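Peptide synthetase, module 7 (Actinoplanes teichomyceticus, PDB 4TX3) is a condensation-type domain of a nonribosomal peptide synthetase, a member of the CoA-dependent acyltransferase clan, and probably acts during assembly of a peptide natural product. Local coordinates at residues 127-130 with 134-137. Sequence-based numbering, arbitrary orientation.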
ATOM      1  N   LEU B 127      14.280  24.124   4.797  1.00 39.66           N
ATOM      2  CA  LEU B 127      13.015  24.454   5.420  1.00 38.29           C
ATOM      3  C   LEU B 127      12.757  25.945   5.264  1.00 37.06           C
ATOM      4  O   LEU B 127      13.546  26.776   5.716  1.00 35.72           O
ATOM      5  CB  LEU B 127      13.012  24.040   6.891  1.00 34.05           C
ATOM      6  CG  LEU B 127      11.682  24.228   7.622  1.00 39.34           C
ATOM      7  CD1 LEU B 127      10.582  23.373   7.009  1.00 31.55           C
ATOM      8  CD2 LEU B 127      11.849  23.918   9.109  1.00 43.58           C
ATOM      9  N   PHE B 128      11.650  26.268   4.608  1.00 33.63           N
ATOM     10  CA  PHE B 128      11.251  27.653   4.391  1.00 38.59           C
ATOM     11  C   PHE B 128      10.199  28.073   5.421  1.00 42.11           C
ATOM     12  O   PHE B 128       9.219  27.354   5.643  1.00 39.30           O
ATOM     13  CB  PHE B 128      10.728  27.832   2.960  1.00 33.57           C
ATOM     14  CG  PHE B 128      11.761  27.536   1.920  1.00 38.00           C
ATOM     15  CD1 PHE B 128      12.783  28.445   1.662  1.00 39.95           C
ATOM     16  CD2 PHE B 128      11.746  26.337   1.225  1.00 38.61           C
ATOM     17  CE1 PHE B 128      13.759  28.173   0.723  1.00 39.16           C
ATOM     18  CE2 PHE B 128      12.716  26.057   0.281  1.00 42.75           C
ATOM     19  CZ  PHE B 128      13.728  26.980   0.030  1.00 45.37           C
ATOM     20  N   ALA B 129      10.412  29.219   6.066  1.00 38.20           N
ATOM     21  CA  ALA B 129       9.458  29.705   7.058  1.00 38.36           C
ATOM     22  C   ALA B 129       8.594  30.827   6.482  1.00 43.68           C
ATOM     23  O   ALA B 129       9.092  31.886   6.107  1.00 45.09           O
ATOM     24  CB  ALA B 129      10.177  30.169   8.304  1.00 34.39           C
ATOM     25  N   LEU B 130       7.293  30.570   6.411  1.00 45.08           N
ATOM     26  CA  LEU B 130       6.333  31.514   5.855  1.00 43.48           C
ATOM     27  C   LEU B 130       5.659  32.336   6.947  1.00 49.74           C
ATOM     28  O   LEU B 130       5.463  33.538   6.789  1.00 57.42           O
ATOM     29  CB  LEU B 130       5.279  30.774   5.045  1.00 45.96           C
ATOM     30  CG  LEU B 130       5.734  30.186   3.717  1.00 49.75           C
ATOM     31  CD1 LEU B 130       4.725  29.146   3.294  1.00 51.00           C
ATOM     32  CD2 LEU B 130       5.866  31.280   2.657  1.00 44.04           C
ATOM     33  N   GLU B 134       3.308  28.144   9.541  1.00 40.23           N
ATOM     34  CA  GLU B 134       3.292  27.769   8.129  1.00 39.84           C
ATOM     35  C   GLU B 134       4.716  27.593   7.614  1.00 42.73           C
ATOM     36  O   GLU B 134       5.482  28.553   7.538  1.00 45.60           O
ATOM     37  CB  GLU B 134       2.567  28.822   7.293  1.00 42.54           C
ATOM     38  CG  GLU B 134       2.247  28.375   5.882  1.00 46.56           C
ATOM     39  CD  GLU B 134       0.752  28.224   5.645  1.00 50.20           C
ATOM     40  OE1 GLU B 134      -0.033  28.825   6.413  1.00 58.32           O
ATOM     41  OE2 GLU B 134       0.356  27.507   4.697  1.00 55.60           O
ATOM     42  N   HIS B 135       5.071  26.363   7.272  1.00 41.45           N
ATOM     43  CA  HIS B 135       6.388  26.089   6.705  1.00 40.05           C
ATOM     44  C   HIS B 135       6.270  25.268   5.434  1.00 38.80           C
ATOM     45  O   HIS B 135       5.254  24.603   5.189  1.00 36.34           O
ATOM     46  CB  HIS B 135       7.284  25.342   7.700  1.00 37.43           C
ATOM     47  CG  HIS B 135       7.575  26.099   8.956  1.00 39.28           C
ATOM     48  ND1 HIS B 135       6.649  26.250   9.968  1.00 40.42           N
ATOM     49  CD2 HIS B 135       8.701  26.730   9.372  1.00 38.00           C
ATOM     50  CE1 HIS B 135       7.189  26.949  10.953  1.00 43.16           C
ATOM     51  NE2 HIS B 135       8.435  27.248  10.618  1.00 44.67           N
ATOM     52  N   VAL B 136       7.322  25.316   4.625  1.00 37.65           N
ATOM     53  CA  VAL B 136       7.449  24.397   3.510  1.00 34.40           C
ATOM     54  C   VAL B 136       8.776  23.640   3.598  1.00 35.99           C
ATOM     55  O   VAL B 136       9.855  24.234   3.700  1.00 35.52           O
ATOM     56  CB  VAL B 136       7.326  25.129   2.187  1.00 37.20           C
ATOM     57  CG1 VAL B 136       7.863  24.281   1.062  1.00 37.66           C
ATOM     58  CG2 VAL B 136       5.869  25.490   1.941  1.00 40.07           C
ATOM     59  N   LEU B 137       8.685  22.316   3.605  1.00 36.34           N
ATOM     60  CA  LEU B 137       9.879  21.481   3.566  1.00 35.35           C
ATOM     61  C   LEU B 137      10.186  21.070   2.125  1.00 35.19           C
ATOM     62  O   LEU B 137       9.332  20.545   1.419  1.00 36.18           O
ATOM     63  CB  LEU B 137       9.715  20.243   4.455  1.00 33.73           C
ATOM     64  CG  LEU B 137      10.951  19.347   4.407  1.00 38.33           C
ATOM     65  CD1 LEU B 137      12.180  20.116   4.906  1.00 35.08           C
ATOM     66  CD2 LEU B 137      10.742  18.054   5.180  1.00 33.92           C
TER
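Leu127 to Leu130 and Glu134 to Leu137 face each other at the turn end of a beta hairpin, where strand 123-129 doubles back into strand 134-142 within the condensation domain. Phe128 and Val136 form the antiparallel hydrogen-bonded pair: Phe128 N reaches Val136 O at 2.9 Å. Val136 N returns a bond to Phe128 O at 3.0 Å. Nearer the turn, Leu130 N gives a third, more bent bond (150°) to Glu134 O.

Non-hydrogen-bonded pairs lie on either side of Phe128 and Val136. In one, Leu127 holds CG anti to its N (chi1 -175°), which swings CD1 across to the other strand, 4.1 Å from Leu137 CB; branched leucines suit this buried end of the face, where Leu127 also meets Leu51 and Leu93. On the same face the His135 imidazole stands beside Ala129, its CD2 3.9 Å from Ala129 CB, and the small methyl lets the flat ring lie close to the backbone. The opposite face carries Phe128 and Val136, both buried, whose side chains touch loosely. The broad Phe128 ring packs on Leu103, Arg106 and Leu107 of helix 103-112, while the compact, beta-branched valine suits an extended strand and also meets Leu103. Here Leu130 CD1 lies 3.7 Å from Glu134 CG and also meets Val136 CG2, joining the aliphatic stem of the glutamate to the valine. Glu134 bends at chi2, its carboxylate leads away from the partner strand, and OE2 forms a salt bridge with Arg46.

The hairpin supplies two adjacent inner strands of a mixed sheet: strand 96-97 runs parallel to 123-129, bonding through Val96 to the Leu127 and Ala129 backbones, and strand 40-49 runs antiparallel to 134-142, its Leu47 and Leu45 bonding to His135 and Leu137.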